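Side-chain contacts in agmatine N-acetyltransferase (Drosophila melanogaster, PDB 7CIW), which transfers the acetyl group of acetyl-CoA to the amine of agmatine, as a member of the GNAT superfamily: residues R12-D15 / V16-E20; L54-V57 / P58-T61; G97-W100 / G101-H105; T149-Q152 / R153-L157; A171-L174 / V175-L178. The protein carries 1 engineered substitution. One frame throughout, in Å; residues are numbered along the deposited sequence.

Interaction 1 of 5, residues R12-D15 / V16-E20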
# COMPACT_ATOMS: atom_id res chain seq x y z
N ARG A 12 2.77 1.57 17.04
CA ARG A 12 2.95 0.21 17.52
C ARG A 12 2.96 -0.75 16.33
O ARG A 12 2.38 -0.47 15.28
CB ARG A 12 1.85 -0.23 18.49
CG ARG A 12 1.62 0.70 19.65
CD ARG A 12 2.63 0.45 20.76
NE ARG A 12 2.57 -0.92 21.29
CZ ARG A 12 1.67 -1.34 22.18
NH1 ARG A 12 0.75 -0.50 22.64
NH2 ARG A 12 1.68 -2.60 22.60
N GLN A 13 3.59 -1.89 16.53
CA GLN A 13 3.52 -2.97 15.56
C GLN A 13 2.20 -3.71 15.72
O GLN A 13 1.76 -3.99 16.85
CB GLN A 13 4.70 -3.92 15.76
CG GLN A 13 4.82 -5.03 14.74
CD GLN A 13 5.97 -5.95 15.09
OE1 GLN A 13 5.88 -6.74 16.02
NE2 GLN A 13 7.07 -5.83 14.36
N VAL A 14 1.57 -4.03 14.60
CA VAL A 14 0.36 -4.85 14.63
C VAL A 14 0.74 -6.28 14.99
O VAL A 14 1.58 -6.90 14.33
CB VAL A 14 -0.38 -4.80 13.29
CG1 VAL A 14 -1.65 -5.64 13.34
CG2 VAL A 14 -0.70 -3.36 12.92
N ASP A 15 0.11 -6.82 16.02
CA ASP A 15 0.44 -8.15 16.49
C ASP A 15 -0.50 -9.19 15.88
O ASP A 15 -1.68 -8.91 15.64
CB ASP A 15 0.39 -8.23 18.01
CG ASP A 15 0.84 -9.57 18.53
OD1 ASP A 15 0.05 -10.23 19.25
OD2 ASP A 15 1.98 -9.98 18.20
N VAL A 16 0.04 -10.38 15.63
CA VAL A 16 -0.75 -11.48 15.12
C VAL A 16 -1.74 -11.87 16.22
O VAL A 16 -1.37 -12.47 17.23
CB VAL A 16 0.14 -12.66 14.70
CG1 VAL A 16 0.79 -12.36 13.35
CG2 VAL A 16 1.22 -12.92 15.74
N GLY A 17 -3.01 -11.48 16.04
CA GLY A 17 -3.99 -11.59 17.11
C GLY A 17 -4.44 -10.22 17.57
O GLY A 17 -4.53 -9.95 18.77
N GLU A 18 -4.72 -9.34 16.61
CA GLU A 18 -5.09 -7.95 16.83
C GLU A 18 -5.44 -7.39 15.46
O GLU A 18 -5.60 -6.18 15.26
CB GLU A 18 -3.95 -7.19 17.51
CG GLU A 18 -4.22 -5.71 17.81
CD GLU A 18 -3.09 -4.84 17.30
OE1 GLU A 18 -3.37 -3.77 16.70
OE2 GLU A 18 -1.92 -5.23 17.50
N THR A 19 -5.59 -8.30 14.50
CA THR A 19 -5.87 -7.89 13.13
C THR A 19 -7.27 -7.33 12.96
O THR A 19 -7.51 -6.62 11.99
CB THR A 19 -5.67 -9.07 12.17
OG1 THR A 19 -6.52 -10.15 12.55
CG2 THR A 19 -4.21 -9.54 12.20
N GLU A 20 -8.20 -7.62 13.87
CA GLU A 20 -9.56 -7.14 13.65
C GLU A 20 -9.63 -5.62 13.76
O GLU A 20 -10.27 -4.96 12.94
CB GLU A 20 -10.55 -7.78 14.61
CG GLU A 20 -11.98 -7.37 14.29
CD GLU A 20 -12.98 -7.98 15.24
OE1 GLU A 20 -13.55 -9.04 14.90
OE2 GLU A 20 -13.21 -7.39 16.32

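Interaction 2 of 5, residues L54-V57 / P58-T61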
# COMPACT_ATOMS: atom_id res chain seq x y z
N LEU A 54 -3.98 -8.53 5.44
CA LEU A 54 -3.70 -9.10 6.75
C LEU A 54 -2.62 -10.17 6.69
O LEU A 54 -1.99 -10.45 7.71
CB LEU A 54 -4.99 -9.65 7.36
CG LEU A 54 -6.02 -8.58 7.71
CD1 LEU A 54 -7.25 -9.24 8.36
CD2 LEU A 54 -5.43 -7.49 8.63
N SER A 55 -2.39 -10.76 5.51
CA SER A 55 -1.33 -11.75 5.38
C SER A 55 0.06 -11.15 5.60
O SER A 55 1.03 -11.91 5.72
CB SER A 55 -1.39 -12.42 4.00
OG SER A 55 -0.89 -11.58 2.98
N ASN A 56 0.17 -9.83 5.66
CA ASN A 56 1.45 -9.20 5.93
C ASN A 56 1.73 -9.02 7.40
O ASN A 56 2.88 -8.74 7.77
CB ASN A 56 1.52 -7.84 5.22
CG ASN A 56 1.48 -7.98 3.74
OD1 ASN A 56 2.47 -8.37 3.11
ND2 ASN A 56 0.32 -7.69 3.15
N VAL A 57 0.72 -9.16 8.26
CA VAL A 57 0.92 -8.96 9.69
C VAL A 57 1.99 -9.88 10.27
O VAL A 57 2.81 -9.41 11.07
CB VAL A 57 -0.42 -9.05 10.44
CG1 VAL A 57 -0.20 -9.01 11.95
CG2 VAL A 57 -1.32 -7.89 9.99
N PRO A 58 2.09 -11.16 9.88
CA PRO A 58 3.12 -12.02 10.51
C PRO A 58 4.55 -11.58 10.23
O PRO A 58 5.46 -12.01 10.94
CB PRO A 58 2.84 -13.40 9.91
CG PRO A 58 1.39 -13.36 9.56
CD PRO A 58 1.19 -11.96 9.03
N PHE A 59 4.77 -10.75 9.21
CA PHE A 59 6.11 -10.26 8.90
C PHE A 59 6.61 -9.22 9.88
O PHE A 59 7.78 -8.86 9.82
CB PHE A 59 6.16 -9.67 7.50
CG PHE A 59 5.84 -10.64 6.41
CD1 PHE A 59 6.50 -11.85 6.33
CD2 PHE A 59 4.87 -10.34 5.46
CE1 PHE A 59 6.22 -12.75 5.33
CE2 PHE A 59 4.58 -11.24 4.45
CZ PHE A 59 5.25 -12.45 4.39
N GLY A 60 5.75 -8.70 10.77
CA GLY A 60 6.20 -7.64 11.65
C GLY A 60 6.43 -6.33 10.95
O GLY A 60 7.17 -5.48 11.45
N THR A 61 5.82 -6.15 9.79
CA THR A 61 6.06 -4.99 8.94
C THR A 61 4.80 -4.14 8.81
O THR A 61 4.70 -3.32 7.89
CB THR A 61 6.54 -5.45 7.57
OG1 THR A 61 5.72 -6.53 7.12
CG2 THR A 61 7.98 -5.92 7.66

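Interaction 3 of 5, residues G97-W100 / G101-H105. With G0R (N-(4-carbamimidamidobutyl)ethanamide), chain C.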
# COMPACT_ATOMS: atom_id res chain seq x y z
N GLY A 97 -12.29 -11.42 -12.54
CA GLY A 97 -13.74 -11.44 -12.57
C GLY A 97 -14.41 -10.70 -11.44
O GLY A 97 -15.62 -10.44 -11.52
N GLY A 98 -13.68 -10.37 -10.37
CA GLY A 98 -14.24 -9.66 -9.25
C GLY A 98 -13.51 -8.35 -9.00
O GLY A 98 -12.60 -7.96 -9.74
N LYS A 99 -13.95 -7.66 -7.94
CA LYS A 99 -13.33 -6.40 -7.55
C LYS A 99 -11.84 -6.58 -7.27
O LYS A 99 -11.01 -5.79 -7.74
CB LYS A 99 -14.05 -5.85 -6.31
CG LYS A 99 -13.53 -4.51 -5.82
CD LYS A 99 -14.16 -4.14 -4.49
CE LYS A 99 -13.65 -2.81 -3.95
NZ LYS A 99 -14.09 -1.66 -4.81
N TRP A 100 -11.49 -7.61 -6.51
CA TRP A 100 -10.08 -7.88 -6.22
C TRP A 100 -9.33 -8.22 -7.50
O TRP A 100 -8.18 -7.79 -7.68
CB TRP A 100 -9.99 -9.01 -5.20
CG TRP A 100 -8.62 -9.41 -4.71
CD1 TRP A 100 -8.16 -10.68 -4.54
CD2 TRP A 100 -7.56 -8.54 -4.27
NE1 TRP A 100 -6.88 -10.67 -4.04
CE2 TRP A 100 -6.49 -9.37 -3.86
CE3 TRP A 100 -7.41 -7.16 -4.18
CZ2 TRP A 100 -5.28 -8.86 -3.40
CZ3 TRP A 100 -6.22 -6.66 -3.72
CH2 TRP A 100 -5.16 -7.50 -3.32
N GLY A 101 -9.96 -8.98 -8.41
CA GLY A 101 -9.31 -9.30 -9.67
C GLY A 101 -8.98 -8.07 -10.50
O GLY A 101 -7.91 -8.00 -11.11
N SER A 102 -9.89 -7.09 -10.53
CA SER A 102 -9.62 -5.84 -11.24
C SER A 102 -8.49 -5.06 -10.59
O SER A 102 -7.60 -4.53 -11.27
CB SER A 102 -10.89 -4.99 -11.29
OG SER A 102 -11.89 -5.60 -12.09
N ILE A 103 -8.50 -4.99 -9.26
CA ILE A 103 -7.44 -4.29 -8.54
C ILE A 103 -6.11 -5.00 -8.75
O ILE A 103 -5.08 -4.37 -9.05
CB ILE A 103 -7.81 -4.17 -7.05
CG1 ILE A 103 -9.07 -3.30 -6.89
CG2 ILE A 103 -6.63 -3.66 -6.22
CD1 ILE A 103 -9.56 -3.14 -5.46
N LEU A 104 -6.10 -6.33 -8.64
CA LEU A 104 -4.87 -7.08 -8.84
C LEU A 104 -4.36 -6.96 -10.27
O LEU A 104 -3.14 -6.95 -10.49
CB LEU A 104 -5.08 -8.55 -8.51
CG LEU A 104 -4.84 -8.93 -7.05
CD1 LEU A 104 -5.24 -10.38 -6.83
CD2 LEU A 104 -3.38 -8.70 -6.65
N HIS A 105 -5.25 -6.87 -11.26
CA HIS A 105 -4.73 -6.76 -12.62
C HIS A 105 -4.00 -5.44 -12.83
O HIS A 105 -2.96 -5.40 -13.51
CB HIS A 105 -5.86 -6.94 -13.64
CG HIS A 105 -6.05 -8.37 -14.06
ND1 HIS A 105 -6.95 -9.22 -13.44
CD2 HIS A 105 -5.44 -9.11 -15.01
CE1 HIS A 105 -6.89 -10.41 -14.02
NE2 HIS A 105 -5.98 -10.37 -14.97
C10 G0R C . -6.04 -2.95 -2.14
N12 G0R C . -7.39 -2.51 -2.47
C1 G0R C . 0.20 2.48 -0.19
C2 G0R C . -1.16 2.17 -0.82
C5 G0R C . -2.50 1.40 -2.82
C6 G0R C . -2.71 -0.11 -2.92
C7 G0R C . -3.94 -0.48 -3.76
C8 G0R C . -5.18 -0.92 -2.97
N4 G0R C . -1.23 1.71 -2.19
N9 G0R C . -5.04 -2.23 -2.37
N11 G0R C . -5.83 -4.24 -1.53
O3 G0R C . -2.15 2.29 -0.17

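Interaction 4 of 5, residues T149-Q152 / R153-L157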
# COMPACT_ATOMS: atom_id res chain seq x y z
N THR A 149 8.79 4.59 9.80
CA THR A 149 8.85 3.38 10.62
C THR A 149 9.08 2.15 9.76
O THR A 149 9.87 1.27 10.12
CB THR A 149 7.57 3.24 11.45
OG1 THR A 149 7.40 4.43 12.23
CG2 THR A 149 7.63 2.02 12.36
N VAL A 150 8.40 2.09 8.61
CA VAL A 150 8.59 0.98 7.69
C VAL A 150 10.02 0.97 7.16
O VAL A 150 10.65 -0.09 7.06
CB VAL A 150 7.57 1.06 6.54
CG1 VAL A 150 7.93 0.05 5.44
CG2 VAL A 150 6.18 0.81 7.10
N ALA A 151 10.55 2.14 6.79
CA ALA A 151 11.92 2.18 6.28
C ALA A 151 12.91 1.64 7.30
O ALA A 151 13.85 0.93 6.93
CB ALA A 151 12.31 3.61 5.89
N GLN A 152 12.74 1.99 8.58
CA GLN A 152 13.66 1.48 9.59
C GLN A 152 13.51 -0.02 9.77
O GLN A 152 14.51 -0.73 9.96
CB GLN A 152 13.44 2.19 10.93
CG GLN A 152 14.45 1.76 12.00
CD GLN A 152 15.89 2.06 11.58
OE1 GLN A 152 16.20 3.19 11.23
NE2 GLN A 152 16.75 1.05 11.63
N ARG A 153 12.28 -0.52 9.72
CA ARG A 153 12.07 -1.95 9.78
C ARG A 153 12.72 -2.64 8.60
O ARG A 153 13.30 -3.73 8.73
CB ARG A 153 10.57 -2.24 9.84
CG ARG A 153 10.16 -3.69 9.73
CD ARG A 153 10.66 -4.51 10.91
NE ARG A 153 10.01 -5.82 10.94
CZ ARG A 153 10.44 -6.85 11.64
NH1 ARG A 153 11.54 -6.73 12.38
NH2 ARG A 153 9.79 -8.01 11.60
N GLY A 154 12.65 -2.02 7.42
CA GLY A 154 13.33 -2.57 6.26
C GLY A 154 14.83 -2.62 6.44
O GLY A 154 15.47 -3.60 6.09
N ARG A 155 15.41 -1.53 6.98
CA ARG A 155 16.84 -1.52 7.27
C ARG A 155 17.22 -2.67 8.19
O ARG A 155 18.21 -3.37 7.95
CB ARG A 155 17.22 -0.19 7.91
CG ARG A 155 17.38 0.97 6.95
CD ARG A 155 18.09 2.13 7.64
NE ARG A 155 17.14 2.91 8.42
CZ ARG A 155 16.40 3.90 7.93
NH1 ARG A 155 16.50 4.24 6.66
NH2 ARG A 155 15.56 4.54 8.72
N ASP A 156 16.45 -2.86 9.27
CA ASP A 156 16.74 -3.94 10.21
C ASP A 156 16.68 -5.29 9.52
O ASP A 156 17.48 -6.19 9.83
CB ASP A 156 15.73 -3.91 11.37
CG ASP A 156 15.92 -2.75 12.31
OD1 ASP A 156 16.88 -1.97 12.14
OD2 ASP A 156 15.08 -2.63 13.22
N LEU A 157 15.72 -5.47 8.60
CA LEU A 157 15.54 -6.73 7.90
C LEU A 157 16.53 -6.94 6.77
O LEU A 157 16.49 -7.99 6.12
CB LEU A 157 14.11 -6.82 7.35
CG LEU A 157 13.00 -7.01 8.38
CD1 LEU A 157 11.65 -6.66 7.77
CD2 LEU A 157 12.98 -8.45 8.89

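Interaction 5 of 5, residues A171-L174 / V175-L178. Engineered in segment 171-174: A171 (natural residue Ser). With COA (coenzyme A), chain B.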
# COMPACT_ATOMS: atom_id res chain seq x y z
N ALA A 171 -0.55 10.60 -1.49
CA ALA A 171 0.55 9.73 -1.09
C ALA A 171 1.79 10.01 -1.92
O ALA A 171 2.91 10.01 -1.39
CB ALA A 171 0.13 8.26 -1.20
N ALA A 172 1.62 10.27 -3.22
CA ALA A 172 2.76 10.66 -4.03
C ALA A 172 3.45 11.89 -3.46
O ALA A 172 4.68 11.91 -3.32
CB ALA A 172 2.32 10.90 -5.48
N ARG A 173 2.67 12.92 -3.10
CA ARG A 173 3.26 14.13 -2.54
C ARG A 173 3.96 13.86 -1.22
O ARG A 173 5.01 14.45 -0.92
CB ARG A 173 2.19 15.20 -2.38
CG ARG A 173 1.71 15.78 -3.70
CD ARG A 173 0.38 16.46 -3.53
NE ARG A 173 -0.24 16.73 -4.83
CZ ARG A 173 -1.46 17.23 -4.97
NH1 ARG A 173 -2.19 17.54 -3.90
NH2 ARG A 173 -1.95 17.44 -6.18
N LEU A 174 3.38 12.97 -0.40
CA LEU A 174 4.01 12.61 0.87
C LEU A 174 5.39 11.98 0.65
O LEU A 174 6.37 12.37 1.30
CB LEU A 174 3.10 11.67 1.65
CG LEU A 174 3.80 10.90 2.77
CD1 LEU A 174 4.25 11.89 3.83
CD2 LEU A 174 2.92 9.83 3.37
N VAL A 175 5.48 11.01 -0.26
CA VAL A 175 6.75 10.30 -0.38
C VAL A 175 7.77 11.14 -1.11
O VAL A 175 8.97 10.99 -0.90
CB VAL A 175 6.57 8.91 -1.03
CG1 VAL A 175 5.68 8.05 -0.16
CG2 VAL A 175 5.98 9.03 -2.42
N GLN A 176 7.32 12.07 -1.96
CA GLN A 176 8.24 13.07 -2.50
C GLN A 176 8.91 13.85 -1.39
O GLN A 176 10.12 14.10 -1.41
CB GLN A 176 7.48 14.02 -3.42
CG GLN A 176 7.15 13.47 -4.77
CD GLN A 176 6.47 14.51 -5.62
OE1 GLN A 176 5.63 15.27 -5.14
NE2 GLN A 176 6.86 14.58 -6.89
N ARG A 177 8.11 14.30 -0.41
CA ARG A 177 8.65 15.02 0.73
C ARG A 177 9.63 14.16 1.52
O ARG A 177 10.59 14.69 2.10
CB ARG A 177 7.48 15.50 1.60
CG ARG A 177 7.74 15.65 3.07
CD ARG A 177 6.61 16.45 3.70
NE ARG A 177 5.67 15.63 4.47
CZ ARG A 177 4.37 15.50 4.20
NH1 ARG A 177 3.83 16.13 3.16
NH2 ARG A 177 3.61 14.74 4.97
N LEU A 178 9.42 12.85 1.54
CA LEU A 178 10.34 11.93 2.20
C LEU A 178 11.60 11.65 1.37
O LEU A 178 12.51 10.99 1.88
CB LEU A 178 9.62 10.62 2.51
CG LEU A 178 8.52 10.76 3.56
CD1 LEU A 178 7.80 9.44 3.78
CD2 LEU A 178 9.10 11.29 4.88
N1A COA B . -7.70 14.64 0.85
C2A COA B . -7.50 15.98 0.83
N3A COA B . -6.35 16.52 1.35
C4A COA B . -5.40 15.72 1.87
C5A COA B . -5.61 14.40 1.89
C6A COA B . -6.77 13.86 1.36
N6A COA B . -7.42 12.51 1.16
N7A COA B . -4.54 13.79 2.46
C8A COA B . -3.66 14.74 2.81
N9A COA B . -4.18 15.91 2.44
C1B COA B . -3.80 17.19 2.57
C2B COA B . -3.64 17.46 4.08
O2B COA B . -4.93 17.80 4.73
C3B COA B . -2.70 18.42 4.19
O3B COA B . -3.14 19.75 3.81
P3B COA B . -3.72 20.87 4.89
O7A COA B . -3.08 20.68 6.25
O8A COA B . -3.52 22.28 4.33
O9A COA B . -5.22 20.59 4.98
C4B COA B . -1.64 18.04 3.00
O4B COA B . -2.32 17.38 2.07
C5B COA B . -0.46 17.26 3.52
O5B COA B . -0.96 16.28 4.42
P1A COA B . -0.06 14.91 4.79
O1A COA B . 1.10 14.68 3.83
O2A COA B . 0.38 14.99 6.25
O3A COA B . -1.12 13.68 4.57
P2A COA B . -1.44 12.45 5.62
O4A COA B . -2.15 12.98 6.83
O5A COA B . -0.16 11.71 5.94
O6A COA B . -2.47 11.56 4.70
CBP COA B . -2.84 9.82 3.22
CCP COA B . -2.03 11.06 3.49
CDP COA B . -2.39 8.72 4.25
CEP COA B . -2.59 9.32 1.79
CAP COA B . -4.32 10.18 3.36
OAP COA B . -4.67 11.06 2.32
C9P COA B . -5.27 8.97 3.30
O9P COA B . -5.43 8.23 4.22
N8P COA B . -6.03 8.77 2.08
C7P COA B . -7.01 7.68 1.95
C6P COA B . -6.39 6.25 1.68
C5P COA B . -5.40 6.42 0.55
O5P COA B . -5.72 6.90 -0.51
N4P COA B . -4.02 5.94 0.83
C3P COA B . -2.91 6.06 -0.10
C2P COA B . -3.07 5.19 -1.35
S1P COA B . -1.44 5.40 -2.13

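Interaction 1 of 5, residues R12-D15 / V16-E20
E18 reaches back across the turn to D15, and its side chain can be traced atom by atom. E18 CB lies 3.4 Å from D15 O. CG stands opposite the backbone N (chi1 -180°), which sends the chain back toward the residues before the turn, and a bend at chi2 brings the carboxylate round to the main chain there, with E18 CD 4.0 Å from D15 N. At the tip, OE2 accepts the D15 backbone N-H at 3.0 Å. The bond is almost straight (N-H...O 176°), although the donor stands above the carboxylate plane, 43° out of it. The same oxygen rests 3.7 Å from V14 CA and 4.2 Å from V14 CG1, while D15 CB lies 3.8 Å from E18 OE2. One carboxylate oxygen therefore ties the loop just after strand 10-13 to the N-cap residue of the following helix. With an alanine here, the D15 amide would probably be left without its carboxylate acceptor and the turn less firmly held. Strand 10-13 leads into this turn and helix 19-30 leaves it. Backbone bonds from R12 to V64 and from V14 to C62 attach the incoming arm to strand 62-67. Buried V14 packs on C62, V64 and V57, V16 lies on V57 and P58, and T19 also meets V57.

Interaction 2 of 5, residues L54-V57 / P58-T61
N56 and V57 each offer a backbone carbonyl to an amide three residues on. F59 N donates to N56 O at 3.1 Å and G60 N to V57 O at 3.0 Å; the second bond is the straighter, with N-H...O angles of 147° and 169°. Both donors stand well above the carbonyl planes. Just before these amides, P58 N has no hydrogen to give, and its ring instead packs CD against V57 CB at 3.6 Å. Earlier still, V57 N closes a type I turn on L54 O at 3.1 Å. S55 OG and N56 ND2 bond back to F52 O and L53 O of helix 47-54, and T61 OG1 to A77 O of strand 70-80. N56 OD1 lies at the edge of the F59 ring, in its plane, 3.8 Å from CE2, with amide and ring planes 48° apart. The carbonyls of F59 and G60 take side-chain donors, R153 NH2 and Q13 NE2 respectively. With i to i+3 bonds and helical angles at 55-57 in place of a regular helix, the loop between helix 47-54 and strand 62-67 meets several of its main-chain needs through short local turns and borrowed side-chain donors.

Interaction 3 of 5, residues G97-W100 / G101-H105
W100 and L104 meet one turn apart on helix 99-114, the leucine lying over one face of the indole. L104 CD1 sits 3.5 Å from the centroid of the five-membered ring and 23° off its normal, a CH-pi contact displaced toward the rim; its nearest ring atom is W100 NE1, at 3.2 Å. The other methyl, L104 CD2, follows the benzene part and comes 3.8 Å from W100 CZ2. Setting W100 CG opposite the backbone N (chi1 -177°) lays the indole forward along the helix, toward the next turn, where this leucine can cover it. I103 meets the indole differently, crossing it at about a right angle and bringing CG2 to 3.9 Å from W100 CZ3. G101 N lies 3.2 Å from W100 CB, and a side chain at G101 would crowd G97 N. The backbone keeps the regular i to i+4 bonds, L104 N to W100 O at 2.7 Å and I103 N to K99 O; G98, the N-cap, accepts from S102 N. W100 and I103 also reach the bound N-acetylagmatine at its guanidino end: W100 CZ3 lies 3.3 Å from G0R N11 and I103 CD1 3.7 Å from G0R N12. D49 and Y30 provide hydrogen bonds to the ligand, so the indole and isoleucine form an apolar part of a pocket that also has polar partners. Among the neighbouring elements, W100 rests on A48 and D49 of helix 47-54, and its rings meet Y95 of helix 84-95 at about 60°. L104 turns to that same helix through M88, A92 and Y95.

Interaction 4 of 5, residues T149-Q152 / R153-L157
Q152 OE1 is gripped by two nitrogens of R155, NH2 at 2.9 Å and NE at 3.0 Å. The guanidinium approaches side-on, with the oxygen in its plane, but both donors come from the same face of the amide, 49° and 57° out of the carbonyl plane, and the two flat groups are turned 58° to each other. A bend at chi3 of R155 folds the arginine back for this grip and carries its guanidinium over A151 O, which lies 4.0 Å from that plane. At the other end of the amide, Q152 NE2 donates to D156 OD1 at 3.1 Å, with the carboxylate oxygen close to the amide plane of Q152. The glutamine thus uses both ends of one amide, toward residues three and four further along. Its chain bends at chi2, which places the amide between the two charged partners. This is a chain of side-chain bonds on the exposed side of helix 142-156, the helix of the beta-alpha-beta unit formed with strands 125-133 and 161-166 in the GNAT fold. The main chain beneath keeps its helical bonds: R155 N reaches A151 O at 2.9 Å, D156 N reaches Q152 O at 3.0 Å, and G154 N reaches V150 O at 2.8 Å. Buried V150 faces the sheet and packs on F63, V75, A77, L126 and V128, while T149 OG1 is bonded to K3 NZ and R145 O.

Interaction 5 of 5, residues A171-L174 / V175-L178
The R177 guanidinium carries L174 on one face and coenzyme A at its edge. L174 CD1 approaches to 3.1 Å from R177 NH2, and L174 CA lies over the same face, toward the rim. At the edge, COA O1A lies in the guanidinium plane and accepts two bonds, from R177 NH2 at 2.8 Å (159°) and from R177 NH1 at 3.2 Å (135°); NH2 also bonds to N141 OD1. A bend at chi3 (104°) brings the arginine round to this phosphate oxygen. On another side of the helix, V175 CG2 is wedged between the backbone N and carbonyl carbon of its own residue, 3.3 Å from A172 O. V175 also packs on M147, C166, Y180 and F212, so a glycine in its place is likely to open a gap between this helix and its neighbours, strand 208-215 among them. The engineered A171 presents CB 3.4 Å from COA S1P. The contact therefore joins an apolar cushion to a polar edge: one leucine shields a face of the guanidinium while the cofactor's phosphate and N141 engage its N-H groups, an arrangement that fits electrostatic holding of the pyrophosphate.

In the fold
The five contacts follow one another along the chain, and all are local. Interactions 1 and 2 have centres 9 Å apart and touch, both bordering strand 62-67: interaction 1 through backbone bonds of R12 and V14, interaction 2 as the loop leading into it. Interaction 2 also touches interaction 4, centres 14 Å apart, so helix 142-156 joins this cluster. Interaction 3, on helix 99-114, lies 30 Å from interaction 4, centre to centre and across the centre of the chain. Interaction 5, on helix 169-177, is 27 Å from interaction 3, centre to centre. Interaction 3 lines the agmatine end and interaction 5 the cofactor, so the two bound products are contacted by helices on opposite sides of the chain's centre.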